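PDB 3HL1: ferritin like protein from Caulobacter vibrioides, which is of unknown function but belongs to the ferritin-like family and probably binds metal ions. Local coordinates for residues G275-D278 with I279-G282; D90-T93 with P94-S98. One frame throughout, in Å; residues are numbered along the deposited sequence. Where two conformers were deposited one is given.

Contact 1 of 2, residues G275-D278 with I279-G282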
# COMPACT_ATOMS: atom_id res chain seq x y z
N GLY A 275 14.47 1.22 -10.31
CA GLY A 275 15.44 0.24 -9.91
C GLY A 275 15.00 -0.54 -8.72
O GLY A 275 15.23 -1.72 -8.65
N PHE A 276 14.38 0.11 -7.77
CA PHE A 276 13.91 -0.54 -6.58
C PHE A 276 12.74 -1.54 -6.88
O PHE A 276 12.72 -2.65 -6.33
CB PHE A 276 13.52 0.47 -5.56
CG PHE A 276 13.00 -0.12 -4.32
CD1 PHE A 276 13.84 -0.81 -3.48
CD2 PHE A 276 11.67 0.02 -3.99
CE1 PHE A 276 13.36 -1.37 -2.33
CE2 PHE A 276 11.17 -0.54 -2.84
CZ PHE A 276 12.03 -1.22 -2.01
N LEU A 277 11.82 -1.14 -7.75
CA LEU A 277 10.79 -2.07 -8.25
C LEU A 277 11.41 -3.27 -9.02
O LEU A 277 10.94 -4.38 -8.82
CB LEU A 277 9.73 -1.31 -9.10
CG LEU A 277 8.84 -0.22 -8.42
CD1 LEU A 277 7.72 0.21 -9.33
CD2 LEU A 277 8.34 -0.62 -7.02
N ASP A 278 12.42 -3.06 -9.85
CA ASP A 278 13.15 -4.18 -10.48
C ASP A 278 13.69 -5.16 -9.41
O ASP A 278 13.58 -6.36 -9.60
CB ASP A 278 14.33 -3.78 -11.37
CG ASP A 278 13.92 -3.07 -12.64
OD1 ASP A 278 12.76 -3.16 -13.11
OD2 ASP A 278 14.77 -2.33 -13.15
N ILE A 279 14.29 -4.63 -8.32
CA ILE A 279 14.84 -5.45 -7.24
C ILE A 279 13.65 -6.26 -6.66
O ILE A 279 13.73 -7.50 -6.52
CB ILE A 279 15.57 -4.62 -6.14
CG1 ILE A 279 16.95 -4.16 -6.68
CG2 ILE A 279 15.78 -5.40 -4.84
CD1 ILE A 279 17.57 -3.05 -5.91
N LEU A 280 12.56 -5.58 -6.33
CA LEU A 280 11.40 -6.28 -5.76
C LEU A 280 10.81 -7.32 -6.67
O LEU A 280 10.39 -8.36 -6.15
CB LEU A 280 10.33 -5.32 -5.21
CG LEU A 280 10.65 -4.41 -4.02
CD1 LEU A 280 9.52 -3.37 -3.90
CD2 LEU A 280 10.78 -5.23 -2.73
N ASN A 281 10.72 -7.04 -7.98
CA ASN A 281 10.19 -8.01 -8.92
C ASN A 281 10.96 -9.32 -8.89
O ASN A 281 10.37 -10.37 -8.95
CB ASN A 281 10.09 -7.42 -10.32
CG ASN A 281 8.90 -6.50 -10.43
OD1 ASN A 281 7.95 -6.65 -9.68
ND2 ASN A 281 8.98 -5.48 -11.30
N GLY A 282 12.28 -9.23 -8.77
CA GLY A 282 13.12 -10.41 -8.71
C GLY A 282 12.81 -11.20 -7.45
O GLY A 282 12.61 -12.44 -7.50
O HOH W 1 11.02 -5.30 -13.18
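I279, L280, N281 and G282 each send the backbone N-H back to the carbonyl four residues earlier, on G275, F276, L277 and D278, so the two segments are successive turns of helix 261-283. The bond from L280 N to F276 O is 2.9 Å long and close to straight (165° at the hydrogen). N281 N reaches L277 O at 2.8 Å and lies nearly along the C=O axis, whereas G282 N stands 3.3 Å from D278 O, a longer bond near the helix end.

Among the side chains, F276 and L280 make the main apolar contact. F276 holds CG anti to the backbone N (chi1 179°), the ring standing out from the helix, and L280 reaches back along the axis to cross it obliquely. L280 CG sits over one ring face, 4.3 Å from the centroid and displaced toward the rim, a CH-pi contact; its CD1 branch presses on F276 CE2 at 3.4 Å. L277 CD2 touches the same L280 methyl more loosely.

On the polar side a water links D278 and N281: it donates to D278 OD1 (2.8 Å) and accepts from N281 ND2 (2.8 Å). N281 OD1 takes the backbone N-H of L74, so both ends of the amide are engaged and its rotation is fixed.

L277 and L280 also pack on L74, while F276 and I279 lean on helix 292-309, so this helix turns apolar side chains to its neighbours. The i to i+4 N-H to C=O ladder with i to i+4 side-chain packing is characteristic of an alpha-helix.

Contact 2 of 2, residues D90-T93 with P94-S98; sequences DLDT and PNPTS
D92 and P96 meet across a short proline-rich turn in the long loop between helices 42-67 and 112-121, where the chain doubles back around a cis peptide bond before P94, and an Asx turn at N95 then leads into 3-10 segment 96-98.

The apolar touch comes from D92, whose CB points toward the second segment and lies 3.7 Å from P96 CD. The two side chains cross at about a right angle, with D92 OD2 also close to CD and CG of P96. P96 packs on L120 of helix 112-121 and D92 on T128, so this pair lies on the inward side of the loop. F89, from the chain just before D90, packs against both N95 and T97.

The polar approach joins D90 and N95, whose side chains run side by side and point the same way. D90 OD1 lies 3.0 Å from N95 ND2, with the carboxylate and amide planes turned 76° against each other. N95 has its CG anti to the backbone N, which directs the amide back along the turn toward D90 while its oxygen faces the residues that follow.

Backbone constraints complete the turn. The cis bond brings the CA atoms of T93 and P94 to 3.0 Å, and T93 is tied to T128 by backbone hydrogen bonds. Beyond it, S98 N bonds to N95 O at 3.0 Å, closing the 3-10 segment 96-98.

The amide oxygen of N95 defines the Asx turn: OD1 accepts the backbone N-H of T97 at 3.0 Å. That donor, T97 N, is tilted 35° from the carbonyl plane of the N95 amide.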
# COMPACT_ATOMS: atom_id res chain seq x y z
N ASP A 90 -18.24 5.33 -3.77
CA ASP A 90 -19.64 5.46 -4.18
C ASP A 90 -20.37 4.21 -3.78
O ASP A 90 -21.59 4.19 -3.76
CB ASP A 90 -19.81 5.59 -5.70
CG ASP A 90 -19.32 6.90 -6.27
OD1 ASP A 90 -19.14 7.89 -5.52
OD2 ASP A 90 -19.13 6.94 -7.51
N LEU A 91 -19.65 3.13 -3.52
CA LEU A 91 -20.29 1.91 -3.07
C LEU A 91 -20.73 1.96 -1.60
O LEU A 91 -21.50 1.12 -1.15
CB LEU A 91 -19.37 0.70 -3.28
CG LEU A 91 -18.98 0.38 -4.73
CD1 LEU A 91 -17.95 -0.70 -4.77
CD2 LEU A 91 -20.23 -0.06 -5.51
N ASP A 92 -20.21 2.92 -0.85
CA ASP A 92 -20.39 2.95 0.58
C ASP A 92 -21.51 3.92 0.97
O ASP A 92 -21.74 4.90 0.29
CB ASP A 92 -19.08 3.43 1.24
CG ASP A 92 -17.90 2.55 0.93
OD1 ASP A 92 -18.14 1.34 0.72
OD2 ASP A 92 -16.75 3.06 0.88
N THR A 93 -22.14 3.65 2.10
CA THR A 93 -23.22 4.50 2.62
C THR A 93 -22.97 4.76 4.12
O THR A 93 -22.85 3.83 4.92
CB THR A 93 -24.56 3.81 2.36
OG1 THR A 93 -24.55 2.54 3.00
CG2 THR A 93 -24.82 3.57 0.82
N PRO A 94 -22.74 6.03 4.49
CA PRO A 94 -22.61 7.21 3.62
C PRO A 94 -21.32 7.12 2.81
O PRO A 94 -20.41 6.37 3.18
CB PRO A 94 -22.57 8.39 4.61
CG PRO A 94 -21.92 7.81 5.83
CD PRO A 94 -22.45 6.37 5.91
N ASN A 95 -21.27 7.82 1.67
CA ASN A 95 -20.06 7.91 0.89
C ASN A 95 -19.07 8.66 1.78
O ASN A 95 -19.33 9.78 2.19
CB ASN A 95 -20.31 8.63 -0.42
CG ASN A 95 -19.14 8.63 -1.32
OD1 ASN A 95 -17.98 8.55 -0.87
ND2 ASN A 95 -19.41 8.69 -2.62
N PRO A 96 -17.95 8.01 2.14
CA PRO A 96 -17.05 8.70 3.09
C PRO A 96 -16.36 9.90 2.48
O PRO A 96 -15.75 10.65 3.23
CB PRO A 96 -16.01 7.61 3.46
CG PRO A 96 -16.00 6.65 2.29
CD PRO A 96 -17.47 6.66 1.79
N THR A 97 -16.39 10.06 1.15
CA THR A 97 -15.86 11.29 0.53
C THR A 97 -16.71 12.53 0.88
O THR A 97 -16.30 13.68 0.63
CB THR A 97 -15.67 11.16 -1.01
OG1 THR A 97 -16.94 11.03 -1.66
CG2 THR A 97 -14.74 9.99 -1.36
N SER A 98 -17.90 12.31 1.45
CA SER A 98 -18.72 13.40 2.00
C SER A 98 -18.19 13.87 3.34
O SER A 98 -18.51 14.95 3.78
CB SER A 98 -20.19 12.98 2.17
OG SER A 98 -20.30 11.82 2.99

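How the contacts relate
Contacts 1 and 2 lie on opposite sides of the chain's centre, their own centres about 36 Å apart and their nearest atoms about 26 Å apart, and share no secondary-structure element. Contact 1 is a surface contact on helix 261-283, leaning on helix 292-309; contact 2 is partly buried, in the loop leading to helix 112-121, on which it packs. Regular main-chain bonding carries the helical turns and leaves side chains to supply aromatic-aliphatic packing and a water bridge. In the loop, shape depends instead on prolines and a cis peptide. In both, an asparagine OD1 accepts a backbone N-H: N281 reaches a distant loop at L74, whereas N95 bonds two residues ahead within its own turn.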